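Local coordinates for iron-sulfur cluster assembly scaffold protein NifU (Fervidobacterium islandicum, PDB 6A6F) that probably serves as a scaffold or sulfur-transfer protein for iron-sulfur cluster assembly in the SUF system and carries a bound zinc ion, at residues 53-58 with 71-76. Numbering follows the deposited sequence.
Sequences VDVKFE and VMIEQI
In the SufE/NifU fold, a helical layer packs on one face of a three-stranded antiparallel sheet, and here the strand 53-58 meets the C-terminal turn and a half of the helix 63-76 that follows it in the chain. The two run almost antiparallel, at 174°, with axes 8.6 Å apart, so the chain turns back over its own sheet. Strand alternation sends Val55 and Phe57 toward the helix, while Lys56 points away from it. Ile73 fills the middle of this buried, apolar contact. With its CG1 anti to the carbonyl carbon (chi1 -70°) and the chain extended beyond, its ethyl arm reaches along the strand between the two inward side chains. Val55 CG1, anti to its own backbone N, lies 3.9 Å from Ile73 CG1, the two side chains crossing obliquely. At the end of the arm, Ile73 CD1 comes within 3.8 Å of Phe57 CD1, the isoleucine chain crossing the phenylalanine side chain at about a right angle. An alanine at Ile73 would remove both branches beyond CB and would probably loosen the packing of Val55 and Phe57 against the helix. One turn on, Ile76 adds a more distant touch, its CD1 4.3 Å from Val55 CG2, and also packs on Leu131 of helix 118-135. Val41 and Leu43 of the adjacent strand pack on Phe57, whose ring also meets that of His20. The other branch of Ile73 turns to the strand backbone, where its CG2 methyl sits 3.5 Å from Val55 O.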
loop_
_atom_site.group_PDB
_atom_site.type_symbol
_atom_site.label_atom_id
_atom_site.label_comp_id
_atom_site.label_asym_id
_atom_site.label_seq_id
_atom_site.Cartn_x
_atom_site.Cartn_y
_atom_site.Cartn_z
ATOM N N VAL A 53 10.027 -16.305 17.652
ATOM C CA VAL A 53 9.103 -15.858 18.680
ATOM C C VAL A 53 8.253 -14.656 18.232
ATOM O O VAL A 53 7.096 -14.566 18.567
ATOM C CB VAL A 53 9.890 -15.436 19.939
ATOM C CG1 VAL A 53 8.951 -14.904 20.994
ATOM C CG2 VAL A 53 10.659 -16.614 20.486
ATOM N N ASP A 54 8.867 -13.717 17.533
ATOM C CA ASP A 54 8.143 -12.559 16.996
ATOM C C ASP A 54 8.733 -12.080 15.699
ATOM O O ASP A 54 9.940 -12.178 15.488
ATOM C CB ASP A 54 8.114 -11.418 18.016
ATOM C CG ASP A 54 6.962 -10.423 17.767
ATOM O OD1 ASP A 54 6.228 -10.485 16.720
ATOM O OD2 ASP A 54 6.788 -9.563 18.643
ATOM N N VAL A 55 7.871 -11.570 14.825
ATOM C CA VAL A 55 8.279 -10.971 13.594
ATOM C C VAL A 55 7.361 -9.724 13.342
ATOM O O VAL A 55 6.165 -9.794 13.470
ATOM C CB VAL A 55 8.183 -11.948 12.408
ATOM C CG1 VAL A 55 8.885 -11.376 11.212
ATOM C CG2 VAL A 55 8.825 -13.299 12.717
ATOM N N LYS A 56 7.976 -8.622 12.985
ATOM C CA LYS A 56 7.295 -7.440 12.515
ATOM C C LYS A 56 7.973 -6.946 11.198
ATOM O O LYS A 56 9.097 -7.328 10.864
ATOM C CB LYS A 56 7.342 -6.361 13.573
ATOM C CG LYS A 56 6.508 -6.653 14.779
ATOM C CD LYS A 56 6.294 -5.362 15.597
ATOM C CE LYS A 56 5.528 -5.712 16.852
ATOM N NZ LYS A 56 4.292 -6.439 16.489
ATOM N N PHE A 57 7.275 -6.105 10.446
ATOM C CA PHE A 57 7.867 -5.485 9.290
ATOM C C PHE A 57 7.601 -3.985 9.219
ATOM O O PHE A 57 6.516 -3.486 9.615
ATOM C CB PHE A 57 7.387 -6.166 8.027
ATOM C CG PHE A 57 6.039 -5.754 7.581
ATOM C CD1 PHE A 57 4.907 -6.269 8.186
ATOM C CD2 PHE A 57 5.886 -4.833 6.572
ATOM C CE1 PHE A 57 3.651 -5.829 7.791
ATOM C CE2 PHE A 57 4.627 -4.413 6.169
ATOM C CZ PHE A 57 3.520 -4.921 6.765
ATOM N N GLU A 58 8.582 -3.302 8.669
ATOM C CA GLU A 58 8.413 -1.928 8.246
ATOM C C GLU A 58 8.577 -1.827 6.732
ATOM O O GLU A 58 8.940 -2.777 6.063
ATOM C CB GLU A 58 9.376 -0.996 9.012
ATOM C CG GLU A 58 8.715 -0.335 10.200
ATOM C CD GLU A 58 7.582 0.645 9.801
ATOM O OE1 GLU A 58 7.457 1.073 8.614
ATOM O OE2 GLU A 58 6.804 0.995 10.701
ATOM N N VAL A 71 0.890 -12.711 5.536
ATOM C CA VAL A 71 0.529 -14.130 5.599
ATOM C C VAL A 71 1.787 -14.898 6.039
ATOM O O VAL A 71 1.694 -15.781 6.876
ATOM C CB VAL A 71 -0.069 -14.650 4.303
ATOM C CG1 VAL A 71 -0.241 -16.136 4.344
ATOM C CG2 VAL A 71 -1.423 -13.974 4.044
ATOM N N MET A 72 2.937 -14.502 5.537
ATOM C CA MET A 72 4.194 -15.134 5.941
ATOM C C MET A 72 4.394 -15.050 7.461
ATOM O O MET A 72 4.696 -16.087 8.120
ATOM C CB MET A 72 5.383 -14.524 5.237
ATOM C CG MET A 72 6.713 -15.125 5.582
ATOM S SD MET A 72 8.119 -14.230 4.924
ATOM C CE MET A 72 8.289 -12.836 6.052
ATOM N N ILE A 73 4.259 -13.835 7.999
ATOM C CA ILE A 73 4.514 -13.612 9.415
ATOM C C ILE A 73 3.569 -14.446 10.231
ATOM O O ILE A 73 3.965 -15.116 11.168
ATOM C CB ILE A 73 4.420 -12.095 9.787
ATOM C CG1 ILE A 73 5.627 -11.410 9.145
ATOM C CG2 ILE A 73 4.365 -11.893 11.314
ATOM C CD1 ILE A 73 5.574 -9.898 9.195
ATOM N N GLU A 74 2.301 -14.389 9.879
ATOM C CA GLU A 74 1.275 -15.121 10.618
ATOM C C GLU A 74 1.603 -16.621 10.630
ATOM O O GLU A 74 1.326 -17.330 11.600
ATOM C CB GLU A 74 -0.078 -14.849 9.971
ATOM C CG GLU A 74 -1.232 -15.637 10.505
ATOM C CD GLU A 74 -2.452 -15.450 9.611
ATOM O OE1 GLU A 74 -2.556 -16.195 8.594
ATOM O OE2 GLU A 74 -3.252 -14.534 9.910
ATOM N N GLN A 75 2.151 -17.122 9.536
ATOM C CA GLN A 75 2.408 -18.537 9.453
ATOM C C GLN A 75 3.746 -18.941 10.113
ATOM O O GLN A 75 3.862 -20.077 10.558
ATOM C CB GLN A 75 2.335 -19.014 8.007
ATOM C CG GLN A 75 0.933 -18.932 7.404
ATOM C CD GLN A 75 -0.074 -19.739 8.206
ATOM O OE1 GLN A 75 -1.081 -19.218 8.692
ATOM N NE2 GLN A 75 0.247 -20.978 8.434
ATOM N N ILE A 76 4.748 -18.065 10.155
ATOM C CA ILE A 76 6.049 -18.482 10.668
ATOM C C ILE A 76 6.266 -18.271 12.138
ATOM O O ILE A 76 7.185 -18.879 12.704
ATOM C CB ILE A 76 7.256 -17.915 9.924
ATOM C CG1 ILE A 76 7.396 -16.382 10.065
ATOM C CG2 ILE A 76 7.238 -18.357 8.471
ATOM C CD1 ILE A 76 8.510 -15.768 9.219
#